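Local atomic coordinates of glucose-6-phosphate isomerase (Plasmodium falciparum, PDB entry 3QKI), a protein that probably catalyses the reversible isomerisation of alpha-D-glucose 6-phosphate to beta-D-fructose 6-phosphate, an early step of glycolysis. Residues Arg117-Ile120 / Glu121-Asn124; Pro423-Asn426 / Gly427-Ser430; Lys483-Glu486 / Gln487-Glu491. All coordinates share one frame; numbering follows the deposited sequence. Where two conformers were deposited one is given.

Contact 1: Arg117-Ile120 / Glu121-Asn124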
ATOM      1  N   ARG A 117      21.945  15.260   9.996  1.00 12.07           N
ATOM      2  CA  ARG A 117      21.498  15.192  11.383  1.00 11.82           C
ATOM      3  C   ARG A 117      22.618  15.282  12.431  1.00 16.53           C
ATOM      4  O   ARG A 117      22.338  15.081  13.607  1.00 16.35           O
ATOM      5  CB  ARG A 117      20.585  13.975  11.607  1.00 13.48           C
ATOM      6  CG  ARG A 117      21.160  12.678  11.062  1.00 20.98           C
ATOM      7  CD  ARG A 117      20.521  12.284   9.740  1.00 12.64           C
ATOM      8  NE  ARG A 117      20.663  10.837   9.595  1.00 18.46           N
ATOM      9  CZ  ARG A 117      20.092  10.097   8.654  1.00 25.43           C
ATOM     10  NH1 ARG A 117      19.326  10.665   7.725  1.00 11.72           N
ATOM     11  NH2 ARG A 117      20.265   8.785   8.646  1.00 15.92           N
ATOM     12  N   ILE A 118      23.864  15.616  12.033  1.00 14.68           N
ATOM     13  CA  ILE A 118      24.950  15.807  13.009  1.00 14.74           C
ATOM     14  C   ILE A 118      24.588  17.121  13.783  1.00 20.26           C
ATOM     15  O   ILE A 118      24.280  18.128  13.135  1.00 17.98           O
ATOM     16  CB  ILE A 118      26.349  15.858  12.335  1.00 17.80           C
ATOM     17  CG1 ILE A 118      26.703  14.488  11.728  1.00 17.47           C
ATOM     18  CG2 ILE A 118      27.440  16.322  13.342  1.00 17.13           C
ATOM     19  CD1 ILE A 118      27.946  14.488  10.768  1.00 21.54           C
ATOM     20  N   PRO A 119      24.490  17.090  15.136  1.00 18.78           N
ATOM     21  CA  PRO A 119      24.110  18.319  15.872  1.00 18.20           C
ATOM     22  C   PRO A 119      25.205  19.383  15.849  1.00 21.28           C
ATOM     23  O   PRO A 119      26.368  19.066  15.605  1.00 21.14           O
ATOM     24  CB  PRO A 119      23.801  17.816  17.287  1.00 18.90           C
ATOM     25  CG  PRO A 119      24.609  16.576  17.440  1.00 24.36           C
ATOM     26  CD  PRO A 119      24.802  15.976  16.062  1.00 20.53           C
ATOM     27  N   ILE A 120      24.814  20.642  16.069  1.00 18.84           N
ATOM     28  CA  ILE A 120      25.673  21.824  16.057  1.00 19.92           C
ATOM     29  C   ILE A 120      26.929  21.706  16.931  1.00 23.73           C
ATOM     30  O   ILE A 120      27.989  22.138  16.504  1.00 24.50           O
ATOM     31  CB  ILE A 120      24.868  23.148  16.280  1.00 23.66           C
ATOM     32  CG1 ILE A 120      25.680  24.397  15.876  1.00 25.51           C
ATOM     33  CG2 ILE A 120      24.341  23.274  17.712  1.00 23.83           C
ATOM     34  CD1 ILE A 120      25.502  24.840  14.524  1.00 28.92           C
ATOM     35  N   GLU A 121      26.833  21.074  18.098  1.00 19.92           N
ATOM     36  CA  GLU A 121      27.985  20.935  18.998  1.00 20.91           C
ATOM     37  C   GLU A 121      29.137  20.077  18.419  1.00 28.02           C
ATOM     38  O   GLU A 121      30.267  20.134  18.918  1.00 27.14           O
ATOM     39  CB  GLU A 121      27.541  20.473  20.398  1.00 22.29           C
ATOM     40  CG  GLU A 121      26.805  19.146  20.419  1.00 35.17           C
ATOM     41  CD  GLU A 121      25.287  19.163  20.291  1.00 56.27           C
ATOM     42  OE1 GLU A 121      24.705  20.187  19.846  1.00 29.93           O
ATOM     43  OE2 GLU A 121      24.687  18.112  20.622  1.00 40.23           O
ATOM     44  N   LYS A 122      28.847  19.320  17.330  1.00 24.97           N
ATOM     45  CA  LYS A 122      29.808  18.456  16.654  1.00 23.97           C
ATOM     46  C   LYS A 122      30.242  19.029  15.292  1.00 27.28           C
ATOM     47  O   LYS A 122      30.922  18.334  14.536  1.00 27.01           O
ATOM     48  CB  LYS A 122      29.219  17.036  16.476  1.00 25.23           C
ATOM     49  CG  LYS A 122      28.907  16.311  17.762  1.00 27.43           C
ATOM     50  CD  LYS A 122      28.461  14.873  17.480  1.00 24.75           C
ATOM     51  CE  LYS A 122      28.010  14.183  18.744  1.00 31.14           C
ATOM     52  NZ  LYS A 122      27.916  12.706  18.589  1.00 36.35           N
ATOM     53  N   ILE A 123      29.870  20.297  14.981  1.00 22.56           N
ATOM     54  CA  ILE A 123      30.191  20.983  13.714  1.00 21.98           C
ATOM     55  C   ILE A 123      31.688  20.937  13.361  1.00 27.05           C
ATOM     56  O   ILE A 123      32.027  20.858  12.179  1.00 26.42           O
ATOM     57  CB  ILE A 123      29.623  22.437  13.660  1.00 24.57           C
ATOM     58  CG1 ILE A 123      29.600  22.991  12.220  1.00 24.07           C
ATOM     59  CG2 ILE A 123      30.361  23.396  14.662  1.00 23.87           C
ATOM     60  CD1 ILE A 123      28.574  24.101  11.950  1.00 28.82           C
ATOM     61  N   ASN A 124      32.570  20.970  14.393  1.00 23.17           N
ATOM     62  CA  ASN A 124      34.000  20.946  14.176  1.00 23.25           C
ATOM     63  C   ASN A 124      34.592  19.567  14.381  1.00 25.71           C
ATOM     64  O   ASN A 124      35.355  19.116  13.534  1.00 26.34           O
ATOM     65  CB  ASN A 124      34.708  22.051  15.001  1.00 25.85           C
ATOM     66  CG  ASN A 124      34.307  23.448  14.573  1.00 36.68           C
ATOM     67  OD1 ASN A 124      34.307  23.803  13.387  1.00 34.33           O
ATOM     68  ND2 ASN A 124      33.901  24.255  15.525  1.00 34.84           N
TER

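Contact 2: Pro423-Asn426 / Gly427-Ser430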
ATOM      1  N   PRO A 423      -0.722  -1.383   8.060  1.00 13.38           N
ATOM      2  CA  PRO A 423      -0.602  -1.474   9.529  1.00 13.35           C
ATOM      3  C   PRO A 423      -1.473  -2.580  10.114  1.00 15.52           C
ATOM      4  O   PRO A 423      -2.519  -2.874   9.564  1.00 13.61           O
ATOM      5  CB  PRO A 423      -1.101  -0.118  10.037  1.00 15.18           C
ATOM      6  CG  PRO A 423      -1.174   0.749   8.871  1.00 19.90           C
ATOM      7  CD  PRO A 423      -1.259  -0.078   7.627  1.00 14.99           C
ATOM      8  N   GLY A 424      -0.999  -3.217  11.177  1.00 13.13           N
ATOM      9  CA  GLY A 424      -1.792  -4.201  11.896  1.00 12.53           C
ATOM     10  C   GLY A 424      -2.800  -3.444  12.759  1.00 16.98           C
ATOM     11  O   GLY A 424      -2.493  -2.341  13.240  1.00 14.20           O
ATOM     12  N   THR A 425      -4.023  -3.949  12.946  1.00 14.77           N
ATOM     13  CA  THR A 425      -4.595  -5.224  12.512  1.00 15.70           C
ATOM     14  C   THR A 425      -5.161  -5.200  11.086  1.00 21.57           C
ATOM     15  O   THR A 425      -5.652  -6.235  10.643  1.00 22.73           O
ATOM     16  CB  THR A 425      -5.693  -5.679  13.509  1.00 18.35           C
ATOM     17  OG1 THR A 425      -6.678  -4.642  13.626  1.00 13.34           O
ATOM     18  CG2 THR A 425      -5.138  -6.073  14.864  1.00 12.49           C
ATOM     19  N   ASN A 426      -5.112  -4.053  10.363  1.00 18.39           N
ATOM     20  CA  ASN A 426      -5.647  -3.985   8.989  1.00 18.14           C
ATOM     21  C   ASN A 426      -5.081  -5.030   8.020  1.00 22.89           C
ATOM     22  O   ASN A 426      -5.864  -5.726   7.370  1.00 22.92           O
ATOM     23  CB  ASN A 426      -5.497  -2.596   8.401  1.00 17.59           C
ATOM     24  CG  ASN A 426      -6.302  -1.536   9.070  1.00 32.46           C
ATOM     25  OD1 ASN A 426      -7.096  -1.791   9.953  1.00 38.06           O
ATOM     26  ND2 ASN A 426      -6.125  -0.308   8.644  1.00 23.93           N
ATOM     27  N   GLY A 427      -3.744  -5.127   7.922  1.00 19.19           N
ATOM     28  CA  GLY A 427      -3.093  -6.091   7.034  1.00 18.19           C
ATOM     29  C   GLY A 427      -3.462  -7.508   7.428  1.00 19.57           C
ATOM     30  O   GLY A 427      -3.712  -8.375   6.592  1.00 16.26           O
ATOM     31  N   GLN A 428      -3.569  -7.714   8.734  1.00 16.72           N
ATOM     32  CA  GLN A 428      -3.945  -8.954   9.370  1.00 15.73           C
ATOM     33  C   GLN A 428      -5.289  -9.481   8.879  1.00 21.57           C
ATOM     34  O   GLN A 428      -5.393 -10.659   8.531  1.00 21.07           O
ATOM     35  CB  GLN A 428      -3.876  -8.786  10.897  1.00 16.75           C
ATOM     36  CG  GLN A 428      -4.227 -10.032  11.688  1.00  8.11           C
ATOM     37  CD  GLN A 428      -4.124  -9.763  13.171  1.00 21.20           C
ATOM     38  OE1 GLN A 428      -3.159  -9.143  13.669  1.00 14.09           O
ATOM     39  NE2 GLN A 428      -5.112 -10.228  13.902  1.00 17.31           N
ATOM     40  N   HIS A 429      -6.290  -8.587   8.755  1.00 18.90           N
ATOM     41  CA  HIS A 429      -7.619  -8.975   8.263  1.00 18.93           C
ATOM     42  C   HIS A 429      -7.753  -8.971   6.741  1.00 21.81           C
ATOM     43  O   HIS A 429      -8.823  -9.275   6.203  1.00 21.79           O
ATOM     44  CB  HIS A 429      -8.697  -8.136   8.946  1.00 20.50           C
ATOM     45  CG  HIS A 429      -8.665  -8.304  10.435  1.00 25.21           C
ATOM     46  ND1 HIS A 429      -8.878  -9.538  11.022  1.00 27.70           N
ATOM     47  CD2 HIS A 429      -8.398  -7.401  11.405  1.00 28.17           C
ATOM     48  CE1 HIS A 429      -8.745  -9.348  12.324  1.00 27.88           C
ATOM     49  NE2 HIS A 429      -8.464  -8.078  12.605  1.00 28.42           N
ATOM     50  N   SER A 430      -6.663  -8.655   6.051  1.00 16.85           N
ATOM     51  CA  SER A 430      -6.646  -8.556   4.604  1.00 15.54           C
ATOM     52  C   SER A 430      -5.932  -9.712   3.928  1.00 18.53           C
ATOM     53  O   SER A 430      -6.581 -10.477   3.233  1.00 19.64           O
ATOM     54  CB  SER A 430      -6.033  -7.228   4.175  1.00 16.53           C
ATOM     55  OG  SER A 430      -5.847  -7.174   2.770  1.00 20.66           O
TER

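Contact 3: Lys483-Glu486 / Gln487-Glu491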
ATOM      1  N   LYS A 483       0.771 -25.211  13.422  1.00 13.30           N
ATOM      2  CA  LYS A 483      -0.127 -26.162  14.057  1.00 12.69           C
ATOM      3  C   LYS A 483      -0.127 -27.423  13.192  1.00 17.29           C
ATOM      4  O   LYS A 483      -0.597 -27.399  12.057  1.00 16.40           O
ATOM      5  CB  LYS A 483      -1.529 -25.565  14.177  1.00 15.04           C
ATOM      6  CG  LYS A 483      -2.535 -26.534  14.801  1.00 24.15           C
ATOM      7  CD  LYS A 483      -3.892 -25.901  14.953  1.00 29.20           C
ATOM      8  CE  LYS A 483      -4.172 -25.630  16.397  1.00 49.36           C
ATOM      9  NZ  LYS A 483      -4.506 -26.872  17.139  1.00 63.35           N
ATOM     10  N   THR A 484       0.420 -28.519  13.732  1.00 14.54           N
ATOM     11  CA  THR A 484       0.582 -29.780  13.004  1.00 14.13           C
ATOM     12  C   THR A 484      -0.725 -30.488  12.712  1.00 18.06           C
ATOM     13  O   THR A 484      -1.738 -30.221  13.360  1.00 19.86           O
ATOM     14  CB  THR A 484       1.501 -30.731  13.776  1.00 17.86           C
ATOM     15  OG1 THR A 484       0.804 -31.226  14.915  1.00 17.64           O
ATOM     16  CG2 THR A 484       2.838 -30.083  14.211  1.00 15.49           C
ATOM     17  N   TYR A 485      -0.684 -31.432  11.778  1.00 13.91           N
ATOM     18  CA  TYR A 485      -1.842 -32.261  11.448  1.00 14.81           C
ATOM     19  C   TYR A 485      -2.362 -32.973  12.690  1.00 20.69           C
ATOM     20  O   TYR A 485      -3.576 -33.051  12.872  1.00 21.27           O
ATOM     21  CB  TYR A 485      -1.489 -33.274  10.355  1.00 16.11           C
ATOM     22  CG  TYR A 485      -2.664 -34.125   9.944  1.00 20.93           C
ATOM     23  CD1 TYR A 485      -3.623 -33.640   9.057  1.00 22.98           C
ATOM     24  CD2 TYR A 485      -2.838 -35.409  10.463  1.00 24.06           C
ATOM     25  CE1 TYR A 485      -4.722 -34.415   8.685  1.00 25.17           C
ATOM     26  CE2 TYR A 485      -3.942 -36.194  10.103  1.00 26.09           C
ATOM     27  CZ  TYR A 485      -4.867 -35.699   9.194  1.00 33.75           C
ATOM     28  OH  TYR A 485      -5.948 -36.468   8.826  1.00 41.28           O
ATOM     29  N   GLU A 486      -1.457 -33.478  13.556  1.00 18.80           N
ATOM     30  CA  GLU A 486      -1.911 -34.149  14.781  1.00 18.33           C
ATOM     31  C   GLU A 486      -2.603 -33.217  15.780  1.00 23.07           C
ATOM     32  O   GLU A 486      -3.528 -33.669  16.464  1.00 22.12           O
ATOM     33  CB  GLU A 486      -0.814 -35.002  15.431  1.00 19.31           C
ATOM     34  CG  GLU A 486      -0.539 -36.314  14.683  1.00 21.30           C
ATOM     35  CD  GLU A 486      -1.715 -37.266  14.507  1.00 31.12           C
ATOM     36  OE1 GLU A 486      -2.478 -37.470  15.476  1.00 32.64           O
ATOM     37  OE2 GLU A 486      -1.883 -37.805  13.392  1.00 29.69           O
ATOM     38  N   GLN A 487      -2.187 -31.917  15.854  1.00 18.20           N
ATOM     39  CA  GLN A 487      -2.839 -30.934  16.745  1.00 17.49           C
ATOM     40  C   GLN A 487      -4.248 -30.622  16.196  1.00 20.71           C
ATOM     41  O   GLN A 487      -5.199 -30.497  16.970  1.00 20.68           O
ATOM     42  CB  GLN A 487      -2.040 -29.627  16.855  1.00 18.17           C
ATOM     43  CG  GLN A 487      -0.725 -29.745  17.593  1.00 26.25           C
ATOM     44  CD  GLN A 487       0.096 -28.492  17.423  1.00 33.26           C
ATOM     45  OE1 GLN A 487       0.924 -28.382  16.518  1.00 24.21           O
ATOM     46  NE2 GLN A 487      -0.168 -27.498  18.261  1.00 30.72           N
ATOM     47  N   VAL A 488      -4.364 -30.520  14.862  1.00 16.19           N
ATOM     48  CA  VAL A 488      -5.623 -30.303  14.135  1.00 15.65           C
ATOM     49  C   VAL A 488      -6.567 -31.507  14.397  1.00 20.42           C
ATOM     50  O   VAL A 488      -7.740 -31.311  14.713  1.00 20.37           O
ATOM     51  CB  VAL A 488      -5.346 -30.097  12.612  1.00 18.47           C
ATOM     52  CG1 VAL A 488      -6.627 -30.204  11.778  1.00 17.22           C
ATOM     53  CG2 VAL A 488      -4.632 -28.763  12.358  1.00 18.19           C
ATOM     54  N   LYS A 489      -6.025 -32.741  14.299  1.00 18.15           N
ATOM     55  CA  LYS A 489      -6.763 -33.985  14.512  1.00 18.27           C
ATOM     56  C   LYS A 489      -7.269 -34.077  15.964  1.00 22.54           C
ATOM     57  O   LYS A 489      -8.416 -34.496  16.184  1.00 22.17           O
ATOM     58  CB  LYS A 489      -5.881 -35.184  14.146  1.00 21.89           C
ATOM     59  CG  LYS A 489      -6.628 -36.489  14.001  1.00 31.95           C
ATOM     60  CD  LYS A 489      -5.698 -37.628  13.598  1.00 41.87           C
ATOM     61  CE  LYS A 489      -6.449 -38.941  13.576  1.00 49.92           C
ATOM     62  NZ  LYS A 489      -5.547 -40.111  13.426  1.00 52.59           N
ATOM     63  N   GLU A 490      -6.454 -33.631  16.938  1.00 17.36           N
ATOM     64  CA  GLU A 490      -6.816 -33.632  18.359  1.00 17.53           C
ATOM     65  C   GLU A 490      -7.984 -32.686  18.625  1.00 25.04           C
ATOM     66  O   GLU A 490      -8.902 -33.076  19.336  1.00 25.99           O
ATOM     67  CB  GLU A 490      -5.604 -33.283  19.248  1.00 18.87           C
ATOM     68  CG  GLU A 490      -5.886 -33.430  20.733  1.00 31.49           C
ATOM     69  CD  GLU A 490      -4.688 -33.311  21.655  1.00 58.72           C
ATOM     70  OE1 GLU A 490      -3.724 -32.593  21.301  1.00 48.17           O
ATOM     71  OE2 GLU A 490      -4.723 -33.927  22.744  1.00 62.58           O
ATOM     72  N   GLU A 491      -7.963 -31.454  18.039  1.00 22.53           N
ATOM     73  CA  GLU A 491      -9.049 -30.470  18.164  0.50 21.45           C
ATOM     74  C   GLU A 491     -10.307 -31.005  17.470  1.00 24.45           C
ATOM     75  O   GLU A 491     -11.421 -30.740  17.925  1.00 24.50           O
ATOM     76  CB  GLU A 491      -8.641 -29.118  17.547  0.50 22.80           C
ATOM     77  CG  GLU A 491      -7.597 -28.360  18.350  0.50 32.88           C
ATOM     78  CD  GLU A 491      -7.352 -26.912  17.966  0.50 54.44           C
ATOM     79  OE1 GLU A 491      -7.254 -26.617  16.753  0.50 43.45           O
ATOM     80  OE2 GLU A 491      -7.132 -26.094  18.886  0.50 53.89           O
TER

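Contact 1: Arg117-Ile120 / Glu121-Asn124
Glu121 carries CG between its own backbone N and carbonyl carbon (chi1 59°) and then bends sharply at chi2 (-91°), which folds its carboxylate back against the CB-CG side of the Pro119 ring. Glu121 sits in a short 3-10 turn, Ile120 to Lys122, that Pro119 precedes, in the loop between helix 90-99 and strand 129-130. Glu121 OE2 lies 3.5 Å from Pro119 CB and equally near CG, while OE1 also borders the CG2 branch of Ile120. Two successive i to i+3 hydrogen bonds wind the turn: Lys122 N donates to Pro119 O at 3.0 Å, and Ile123 N likewise to Ile120 O. Just before the proline, Ile118 CG2 meets Lys122 CB at 3.7 Å, the two side chains crossing at about a right angle. The lysine then runs out extended past Pro119, its CD 4.1 Å from Pro119 CD, and NZ ends in a hydrogen bond to His341 of helix 330-349. The turn is thus tied to that helix by its lysine, whereas Ile120 packs on His140 and Lys144 of helix 135-154. Ile120 and Ile123 point the same way, side by side, and their CD1 methyls are 4.1 Å apart.

Contact 2: Pro423-Asn426 / Gly427-Ser430
Thr425 and His429 lie side by side and point the same way, with Thr425 CB 3.8 Å from both NE2 and CD2 of the imidazole. The carbonyl of Thr425 joins the same pair: its O accepts from His429 N at 3.1 Å, the donor lying nearly on the line of the C=O bond, and also stands 3.1 Å from His429 CD2, obliquely to the ring. A second, weak bond reaches His429 N from Asn426 O at 3.2 Å. The methyl branch of the threonine, CG2, meets Gln428 OE1 at 3.8 Å; with CG anti to the backbone N (chi1 -179°), the glutamine stretches out so that its amide arrives there. One step back, Gly427 N bonds to Pro423 O at 3.0 Å, closing the tight bend that leads from strand 418-420 into helix 428-437. The peptide bond before Thr425 is cis, unusual for one not preceding proline. His429 is a binding residue for beta-D-fructose 6-phosphate, so the bend leads into a ligand-site side chain, although the sugar is absent from this chain. Farther out, Gln428 is held by Tyr381 through OE1 and by Asn471 through NE2. The cis form puts Gly424 O and Thr425 N on one side of the peptide, where the amide of Asn225 of the second subunit pairs with both, ND2 donating to the O and OD1 accepting from the N.

Contact 3: Lys483-Glu486 / Gln487-Glu491
Lys483 reaches along the start of helix 485-495 to Glu491. From CB the chain leaves with CG anti to the backbone N (chi1 178°), and CG lies 3.7 Å from Gln487 CB and close to the CG2 methyl of Val488. CD continues past the same valine methyl, 3.9 Å from Val488 CG2. Bends at chi3 and chi4 then turn the chain toward the glutamate: CE comes within 3.3 Å of Glu491 OE1, and NZ completes a salt bridge to that oxygen at 2.8 Å. The ammonium stands over the carboxylate group, 77° out of its plane at OE1, the nearest atom, with OE2 also close. Glu491 was modelled in two conformers, so the bridge is doubtful beyond the one described and may be partial. The lysine methylenes thus lie along apolar carbons of the first turn before the charge is reached.

Beside them, Thr484 and Gln487 form a capping box at the N-terminus of the helix. Gln487 N bonds to Thr484 OG1 at 3.2 Å, and in return Thr484 N bonds to Gln487 OE1 at 2.8 Å, a nearly straight bond (168°) that meets the amide oxygen from above its plane. Each side chain therefore takes up the other residue's backbone N-H. Thr484 OG1 also makes a weak bond to the same OE1. Regular helical bonding follows at once, Val488 N to Thr484 O, then Lys489 N to Tyr485 O and Glu490 N to Glu486 O. Along another side of the helix Glu486 and Lys489 run side by side, Glu486 OE1 3.7 Å from the aliphatic Lys489 CD, their charged ends beyond salt-bridge distance. Val488 and Tyr485 turn to the loop residue Leu502, and Lys483 packs on Leu556 of the second subunit.

Overall arrangement
All three contacts are local turns of a single chain, in series along the sequence and far apart in space. Contact 2 alone is buried and reaches a ligand-binding residue; contacts 1 and 3 lie at the surface, about 59 Å apart between centres, on opposite sides of the chain's centre. Contacts 2 and 3 share one side, their nearest atoms about 16 Å apart, and both lie where a loop passes into a helix and touch the second subunit, whereas no other chain reaches contact 1. Chemistry follows place: residues 117-124 combine a 3-10 turn with apolar packing, 423-430 depend chiefly on backbone carbonyls, and 483-491 adds side-chain capping and an ion pair.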